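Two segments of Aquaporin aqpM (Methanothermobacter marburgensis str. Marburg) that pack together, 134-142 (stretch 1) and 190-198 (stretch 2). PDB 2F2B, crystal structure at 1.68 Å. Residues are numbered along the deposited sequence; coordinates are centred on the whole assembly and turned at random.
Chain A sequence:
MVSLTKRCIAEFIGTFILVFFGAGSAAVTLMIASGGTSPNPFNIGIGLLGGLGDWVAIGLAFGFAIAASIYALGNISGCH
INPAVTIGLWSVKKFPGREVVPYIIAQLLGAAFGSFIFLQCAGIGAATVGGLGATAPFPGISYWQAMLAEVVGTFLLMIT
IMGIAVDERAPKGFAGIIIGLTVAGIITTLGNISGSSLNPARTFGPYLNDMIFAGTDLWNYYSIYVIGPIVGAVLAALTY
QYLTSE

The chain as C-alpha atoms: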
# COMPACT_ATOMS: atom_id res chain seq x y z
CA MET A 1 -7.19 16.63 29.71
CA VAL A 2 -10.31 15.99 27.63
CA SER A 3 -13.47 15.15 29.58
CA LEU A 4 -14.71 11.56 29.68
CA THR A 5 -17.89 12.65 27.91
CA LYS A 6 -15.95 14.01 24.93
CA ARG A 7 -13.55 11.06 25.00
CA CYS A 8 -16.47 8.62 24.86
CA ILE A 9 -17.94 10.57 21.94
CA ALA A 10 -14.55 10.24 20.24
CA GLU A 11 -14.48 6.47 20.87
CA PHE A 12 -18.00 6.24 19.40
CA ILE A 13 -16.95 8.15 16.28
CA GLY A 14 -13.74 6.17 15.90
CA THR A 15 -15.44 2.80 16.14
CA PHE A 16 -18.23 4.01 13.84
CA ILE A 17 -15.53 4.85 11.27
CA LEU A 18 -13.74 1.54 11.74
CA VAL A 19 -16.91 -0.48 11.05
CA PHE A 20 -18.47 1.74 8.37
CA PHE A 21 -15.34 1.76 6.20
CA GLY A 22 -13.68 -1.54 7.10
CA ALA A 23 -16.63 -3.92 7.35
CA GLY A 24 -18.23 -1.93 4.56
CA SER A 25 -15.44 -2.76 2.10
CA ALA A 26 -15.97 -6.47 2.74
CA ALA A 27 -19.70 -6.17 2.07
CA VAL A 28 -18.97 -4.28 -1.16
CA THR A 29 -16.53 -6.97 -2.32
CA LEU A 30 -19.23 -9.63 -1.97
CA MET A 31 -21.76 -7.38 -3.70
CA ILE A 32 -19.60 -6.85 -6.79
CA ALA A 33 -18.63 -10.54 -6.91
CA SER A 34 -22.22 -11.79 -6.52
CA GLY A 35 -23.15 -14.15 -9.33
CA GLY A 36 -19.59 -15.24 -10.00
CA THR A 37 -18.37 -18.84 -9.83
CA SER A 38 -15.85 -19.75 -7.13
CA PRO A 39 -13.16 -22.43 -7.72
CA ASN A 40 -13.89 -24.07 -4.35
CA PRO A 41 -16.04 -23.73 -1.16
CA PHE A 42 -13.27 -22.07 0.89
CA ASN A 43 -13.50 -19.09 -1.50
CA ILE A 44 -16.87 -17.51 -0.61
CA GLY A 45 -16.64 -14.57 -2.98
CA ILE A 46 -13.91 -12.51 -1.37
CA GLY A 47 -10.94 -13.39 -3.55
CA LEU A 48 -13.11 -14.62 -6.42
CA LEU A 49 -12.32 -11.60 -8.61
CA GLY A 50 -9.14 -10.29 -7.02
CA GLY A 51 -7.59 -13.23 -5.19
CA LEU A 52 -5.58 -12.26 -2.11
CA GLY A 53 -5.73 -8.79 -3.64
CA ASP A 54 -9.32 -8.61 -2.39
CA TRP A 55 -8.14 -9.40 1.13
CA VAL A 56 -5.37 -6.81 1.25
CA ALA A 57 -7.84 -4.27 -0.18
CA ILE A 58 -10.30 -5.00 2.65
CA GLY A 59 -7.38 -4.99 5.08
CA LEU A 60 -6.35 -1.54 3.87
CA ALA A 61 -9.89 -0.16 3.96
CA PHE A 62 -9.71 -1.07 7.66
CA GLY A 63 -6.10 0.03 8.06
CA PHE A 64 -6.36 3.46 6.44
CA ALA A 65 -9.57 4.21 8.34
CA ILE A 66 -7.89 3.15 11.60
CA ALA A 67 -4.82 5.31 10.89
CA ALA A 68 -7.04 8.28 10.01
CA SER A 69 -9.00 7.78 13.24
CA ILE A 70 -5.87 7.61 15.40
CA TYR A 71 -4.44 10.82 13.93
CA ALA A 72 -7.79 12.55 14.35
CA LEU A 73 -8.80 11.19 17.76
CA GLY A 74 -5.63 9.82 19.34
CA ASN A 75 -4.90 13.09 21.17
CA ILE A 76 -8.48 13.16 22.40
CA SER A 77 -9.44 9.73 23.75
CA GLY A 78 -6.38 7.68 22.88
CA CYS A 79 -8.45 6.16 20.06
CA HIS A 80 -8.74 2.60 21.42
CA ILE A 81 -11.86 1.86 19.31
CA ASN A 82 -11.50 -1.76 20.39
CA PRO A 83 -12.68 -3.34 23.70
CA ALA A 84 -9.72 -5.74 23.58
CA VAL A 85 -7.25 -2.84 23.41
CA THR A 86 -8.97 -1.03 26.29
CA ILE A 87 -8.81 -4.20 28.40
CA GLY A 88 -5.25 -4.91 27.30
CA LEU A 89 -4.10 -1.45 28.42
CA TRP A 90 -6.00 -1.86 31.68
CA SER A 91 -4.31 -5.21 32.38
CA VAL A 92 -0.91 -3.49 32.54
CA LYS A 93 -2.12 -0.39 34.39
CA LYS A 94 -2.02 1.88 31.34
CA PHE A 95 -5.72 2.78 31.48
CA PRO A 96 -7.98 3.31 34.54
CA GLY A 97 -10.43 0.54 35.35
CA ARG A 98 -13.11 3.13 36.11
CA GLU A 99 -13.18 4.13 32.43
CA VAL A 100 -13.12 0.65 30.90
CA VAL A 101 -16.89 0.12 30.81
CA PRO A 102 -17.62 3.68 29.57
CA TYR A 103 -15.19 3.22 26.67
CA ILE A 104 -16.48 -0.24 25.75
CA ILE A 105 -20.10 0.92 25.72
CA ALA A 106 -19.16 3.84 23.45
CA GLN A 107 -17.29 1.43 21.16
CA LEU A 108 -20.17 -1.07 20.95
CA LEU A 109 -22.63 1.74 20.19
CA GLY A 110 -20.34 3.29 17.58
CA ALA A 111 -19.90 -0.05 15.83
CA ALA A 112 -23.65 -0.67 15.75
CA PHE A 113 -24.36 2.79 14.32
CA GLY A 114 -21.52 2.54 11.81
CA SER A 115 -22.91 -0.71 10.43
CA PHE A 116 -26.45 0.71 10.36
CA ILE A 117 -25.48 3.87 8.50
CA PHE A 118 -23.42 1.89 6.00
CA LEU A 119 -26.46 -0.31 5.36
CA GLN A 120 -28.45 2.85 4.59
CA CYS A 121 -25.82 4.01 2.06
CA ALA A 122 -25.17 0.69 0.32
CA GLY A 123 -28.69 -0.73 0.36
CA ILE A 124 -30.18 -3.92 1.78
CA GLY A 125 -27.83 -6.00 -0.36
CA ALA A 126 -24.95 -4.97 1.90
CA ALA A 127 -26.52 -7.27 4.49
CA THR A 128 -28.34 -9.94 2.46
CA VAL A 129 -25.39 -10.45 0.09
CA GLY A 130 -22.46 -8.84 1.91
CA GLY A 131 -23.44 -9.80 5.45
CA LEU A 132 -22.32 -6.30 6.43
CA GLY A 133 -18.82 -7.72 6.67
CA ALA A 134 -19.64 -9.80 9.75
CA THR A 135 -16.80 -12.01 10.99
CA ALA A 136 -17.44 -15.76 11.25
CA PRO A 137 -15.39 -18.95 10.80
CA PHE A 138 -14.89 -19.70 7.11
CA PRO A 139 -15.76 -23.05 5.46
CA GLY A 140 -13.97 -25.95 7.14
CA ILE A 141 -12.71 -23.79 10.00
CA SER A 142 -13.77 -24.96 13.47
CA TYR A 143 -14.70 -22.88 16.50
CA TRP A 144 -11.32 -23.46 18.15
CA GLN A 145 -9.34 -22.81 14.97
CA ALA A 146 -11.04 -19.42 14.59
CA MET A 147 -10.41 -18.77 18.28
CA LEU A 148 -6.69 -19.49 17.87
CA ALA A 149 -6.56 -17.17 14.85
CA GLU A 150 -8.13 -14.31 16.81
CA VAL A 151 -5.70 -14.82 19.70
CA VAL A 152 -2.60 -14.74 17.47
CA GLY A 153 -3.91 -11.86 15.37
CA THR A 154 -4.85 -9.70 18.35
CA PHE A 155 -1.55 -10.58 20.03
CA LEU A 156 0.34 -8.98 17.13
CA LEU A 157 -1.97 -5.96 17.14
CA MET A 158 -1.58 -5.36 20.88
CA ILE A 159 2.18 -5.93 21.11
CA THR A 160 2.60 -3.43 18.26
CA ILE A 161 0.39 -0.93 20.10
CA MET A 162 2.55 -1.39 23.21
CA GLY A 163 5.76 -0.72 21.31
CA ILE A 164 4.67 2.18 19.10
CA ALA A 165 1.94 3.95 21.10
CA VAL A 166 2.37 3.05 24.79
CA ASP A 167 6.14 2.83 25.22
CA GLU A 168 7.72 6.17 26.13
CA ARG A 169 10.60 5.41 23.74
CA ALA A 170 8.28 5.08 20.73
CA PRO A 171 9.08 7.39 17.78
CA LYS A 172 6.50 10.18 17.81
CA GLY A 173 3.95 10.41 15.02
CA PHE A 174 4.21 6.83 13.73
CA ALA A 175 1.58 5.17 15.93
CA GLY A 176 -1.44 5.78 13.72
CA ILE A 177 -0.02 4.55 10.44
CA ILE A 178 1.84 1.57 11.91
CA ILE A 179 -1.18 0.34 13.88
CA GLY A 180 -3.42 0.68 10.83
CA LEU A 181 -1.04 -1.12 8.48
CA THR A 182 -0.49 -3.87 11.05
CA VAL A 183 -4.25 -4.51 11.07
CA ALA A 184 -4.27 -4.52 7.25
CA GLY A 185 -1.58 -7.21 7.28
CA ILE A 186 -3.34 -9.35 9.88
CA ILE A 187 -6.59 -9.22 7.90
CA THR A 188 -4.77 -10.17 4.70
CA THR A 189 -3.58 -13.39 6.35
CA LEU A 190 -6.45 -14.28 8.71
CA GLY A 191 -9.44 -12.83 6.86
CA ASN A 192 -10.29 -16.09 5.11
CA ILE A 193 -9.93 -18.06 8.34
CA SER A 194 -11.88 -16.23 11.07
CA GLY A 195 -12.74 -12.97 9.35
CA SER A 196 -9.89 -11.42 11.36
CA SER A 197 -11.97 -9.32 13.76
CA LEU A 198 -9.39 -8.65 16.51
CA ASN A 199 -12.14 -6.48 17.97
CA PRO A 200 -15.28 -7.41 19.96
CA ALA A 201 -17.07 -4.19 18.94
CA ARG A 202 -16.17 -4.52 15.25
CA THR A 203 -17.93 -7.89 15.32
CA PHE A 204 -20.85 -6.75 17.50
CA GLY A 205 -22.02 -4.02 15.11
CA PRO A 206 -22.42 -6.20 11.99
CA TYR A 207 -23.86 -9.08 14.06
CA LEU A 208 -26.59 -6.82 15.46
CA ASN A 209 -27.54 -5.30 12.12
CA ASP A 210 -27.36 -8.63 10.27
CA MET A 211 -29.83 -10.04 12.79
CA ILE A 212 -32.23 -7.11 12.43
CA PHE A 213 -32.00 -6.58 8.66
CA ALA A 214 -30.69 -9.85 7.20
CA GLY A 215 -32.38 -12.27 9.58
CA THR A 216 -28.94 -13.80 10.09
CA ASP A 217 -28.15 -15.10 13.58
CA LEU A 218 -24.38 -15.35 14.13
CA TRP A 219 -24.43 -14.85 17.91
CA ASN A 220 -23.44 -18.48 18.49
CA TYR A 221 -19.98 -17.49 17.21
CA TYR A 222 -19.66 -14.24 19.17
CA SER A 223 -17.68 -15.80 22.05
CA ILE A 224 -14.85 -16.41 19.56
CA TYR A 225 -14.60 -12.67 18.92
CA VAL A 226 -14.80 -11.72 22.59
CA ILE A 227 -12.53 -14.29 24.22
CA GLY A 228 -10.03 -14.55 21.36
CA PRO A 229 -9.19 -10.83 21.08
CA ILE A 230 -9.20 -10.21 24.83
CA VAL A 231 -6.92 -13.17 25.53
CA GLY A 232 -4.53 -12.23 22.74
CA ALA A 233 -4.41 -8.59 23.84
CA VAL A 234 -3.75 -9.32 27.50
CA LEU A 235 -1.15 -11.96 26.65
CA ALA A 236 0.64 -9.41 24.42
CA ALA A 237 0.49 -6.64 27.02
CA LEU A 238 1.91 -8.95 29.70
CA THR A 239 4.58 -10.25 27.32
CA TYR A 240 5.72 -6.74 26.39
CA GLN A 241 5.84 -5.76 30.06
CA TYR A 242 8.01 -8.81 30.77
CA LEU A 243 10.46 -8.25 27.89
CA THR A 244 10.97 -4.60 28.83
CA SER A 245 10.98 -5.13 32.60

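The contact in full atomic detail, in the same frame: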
# COMPACT_ATOMS: atom_id res chain seq x y z
N ALA A 134 -19.69 -9.13 8.45
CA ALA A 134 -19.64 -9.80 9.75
C ALA A 134 -18.57 -10.88 9.76
O ALA A 134 -18.39 -11.60 8.77
CB ALA A 134 -21.01 -10.41 10.08
N THR A 135 -17.85 -11.00 10.87
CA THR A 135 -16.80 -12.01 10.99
C THR A 135 -17.33 -13.34 11.53
O THR A 135 -18.02 -13.37 12.55
CB THR A 135 -15.67 -11.53 11.94
OG1 THR A 135 -16.24 -11.20 13.22
CG2 THR A 135 -14.97 -10.30 11.37
N ALA A 136 -17.02 -14.42 10.84
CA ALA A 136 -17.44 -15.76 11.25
C ALA A 136 -16.45 -16.78 10.67
O ALA A 136 -15.80 -16.51 9.66
CB ALA A 136 -18.85 -16.06 10.75
N PRO A 137 -16.32 -17.95 11.32
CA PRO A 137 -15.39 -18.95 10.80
C PRO A 137 -15.71 -19.28 9.34
O PRO A 137 -16.88 -19.43 8.98
CB PRO A 137 -15.61 -20.15 11.73
CG PRO A 137 -16.00 -19.50 13.02
CD PRO A 137 -16.95 -18.41 12.57
N PHE A 138 -14.68 -19.38 8.51
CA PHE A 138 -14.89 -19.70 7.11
C PHE A 138 -15.12 -21.20 6.92
O PHE A 138 -14.96 -21.97 7.87
CB PHE A 138 -13.70 -19.20 6.28
CG PHE A 138 -13.84 -17.76 5.84
CD1 PHE A 138 -13.94 -16.74 6.78
CD2 PHE A 138 -13.94 -17.44 4.49
CE1 PHE A 138 -14.14 -15.41 6.39
CE2 PHE A 138 -14.14 -16.11 4.08
CZ PHE A 138 -14.24 -15.10 5.03
N PRO A 139 -15.51 -21.63 5.71
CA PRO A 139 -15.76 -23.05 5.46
C PRO A 139 -14.63 -23.99 5.88
O PRO A 139 -13.48 -23.81 5.48
CB PRO A 139 -16.04 -23.09 3.96
CG PRO A 139 -16.71 -21.77 3.72
CD PRO A 139 -15.82 -20.83 4.51
N GLY A 140 -14.97 -24.99 6.69
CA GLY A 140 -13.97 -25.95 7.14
C GLY A 140 -13.21 -25.53 8.38
O GLY A 140 -12.46 -26.32 8.95
N ILE A 141 -13.40 -24.29 8.82
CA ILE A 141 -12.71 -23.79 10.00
C ILE A 141 -13.58 -23.99 11.25
O ILE A 141 -14.71 -23.53 11.31
CB ILE A 141 -12.37 -22.28 9.85
CG1 ILE A 141 -11.50 -22.07 8.61
CG2 ILE A 141 -11.68 -21.77 11.11
CD1 ILE A 141 -10.17 -22.82 8.61
N SER A 142 -13.03 -24.69 12.24
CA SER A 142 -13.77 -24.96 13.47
C SER A 142 -13.75 -23.79 14.45
O SER A 142 -12.99 -22.84 14.30
CB SER A 142 -13.21 -26.20 14.17
OG SER A 142 -11.97 -25.91 14.79
N LEU A 190 -5.37 -13.61 7.98
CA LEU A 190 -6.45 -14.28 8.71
C LEU A 190 -7.89 -14.03 8.26
O LEU A 190 -8.81 -14.66 8.78
CB LEU A 190 -6.32 -13.91 10.20
CG LEU A 190 -5.60 -14.83 11.19
CD1 LEU A 190 -4.65 -15.79 10.50
CD2 LEU A 190 -4.88 -13.99 12.23
N GLY A 191 -8.09 -13.12 7.32
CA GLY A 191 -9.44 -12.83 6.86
C GLY A 191 -10.23 -14.05 6.43
O GLY A 191 -11.38 -14.23 6.84
N ASN A 192 -9.61 -14.90 5.61
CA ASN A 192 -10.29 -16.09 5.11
C ASN A 192 -10.30 -17.26 6.08
O ASN A 192 -10.66 -18.39 5.71
CB ASN A 192 -9.66 -16.53 3.78
CG ASN A 192 -10.70 -17.00 2.77
OD1 ASN A 192 -11.13 -16.24 1.92
ND2 ASN A 192 -11.11 -18.26 2.89
N ILE A 193 -9.91 -17.01 7.33
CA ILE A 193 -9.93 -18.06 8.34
C ILE A 193 -11.02 -17.75 9.36
O ILE A 193 -11.98 -18.52 9.50
CB ILE A 193 -8.56 -18.20 9.05
CG1 ILE A 193 -7.51 -18.67 8.03
CG2 ILE A 193 -8.65 -19.20 10.19
CD1 ILE A 193 -6.11 -18.81 8.60
N SER A 194 -10.90 -16.62 10.05
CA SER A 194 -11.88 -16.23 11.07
C SER A 194 -12.58 -14.91 10.76
O SER A 194 -13.47 -14.49 11.49
CB SER A 194 -11.18 -16.07 12.42
OG SER A 194 -10.29 -14.97 12.36
N GLY A 195 -12.16 -14.26 9.68
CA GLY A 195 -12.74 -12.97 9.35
C GLY A 195 -11.82 -11.89 9.90
O GLY A 195 -11.97 -10.71 9.59
N SER A 196 -10.88 -12.31 10.74
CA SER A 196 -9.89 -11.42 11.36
C SER A 196 -10.49 -10.18 12.02
O SER A 196 -10.19 -9.05 11.63
CB SER A 196 -8.85 -11.00 10.32
OG SER A 196 -7.83 -10.21 10.92
N SER A 197 -11.32 -10.41 13.03
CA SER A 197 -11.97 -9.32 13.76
C SER A 197 -11.01 -8.53 14.65
O SER A 197 -10.90 -7.31 14.52
CB SER A 197 -13.09 -9.88 14.64
OG SER A 197 -13.47 -8.92 15.61
N LEU A 198 -10.34 -9.24 15.56
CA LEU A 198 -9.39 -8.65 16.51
C LEU A 198 -10.07 -7.61 17.38
O LEU A 198 -9.41 -6.92 18.15
CB LEU A 198 -8.25 -7.95 15.76
CG LEU A 198 -7.68 -8.56 14.48
CD1 LEU A 198 -6.57 -7.64 13.94
CD2 LEU A 198 -7.14 -9.96 14.76

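Stretch 2 enters as the end of a helix and leaves as loop; stretch 1 has no regular helix or strand. Together they bury 418 Å², summed over both sides.

Leu190 makes no contact across the interface, but its carbonyl O accepts the backbone N of Ile193 and of Ser194. Gly191 presents its backbone to the aromatic ring of Phe138. Gly191 O lies 3.0 Å from Phe138 CE1, oblique to the ring.

Asn192 packs over one face of that ring. Asn192 CA sits 3.8 Å from the Phe138 ring centroid, nearly on the normal, in a CH-pi contact. The CA-to-CB bond points away from stretch 1, yet the end of the side chain returns, with Asn192 ND2 3.4 Å from Phe138 CD2. Both polar ends of the amide are hydrogen-bonded elsewhere in the structure. Asn192 O is buried without a partner, 3.2 Å from Phe138 CB.

Ile193 supplies the one hydrogen bond across the contact. Phe138 N donates to Ile193 O at 3.0 Å and a nearly straight 168°. This bond holds the backbone at the start of the type II turn from Phe138 to Ile141. At the end of the turn, Ile141 CG2 meets Ile193 CG2 at 4.1 Å, a small apolar contact. Gly140, with positive phi, suits its place in the turn.

The CA-to-CB bond of Ser194 points away from stretch 1, and Ser194 OG accepts Ser196 N at 3.2 Å. Ser194 O faces Thr135 CB at 3.7 Å.

Gly195 leaves the helix with positive phi. A CB here would point toward stretch 1 and clash with Thr135 CB, so glycine allows the close approach. Thr135 CG2 reaches Gly195 O at 3.5 Å.

The CA-to-CB bond of Ser196 points away and that of Ser197 toward stretch 1, with Ser197 CB 3.7 Å from Thr135 OG1. Leu198 lies out of reach.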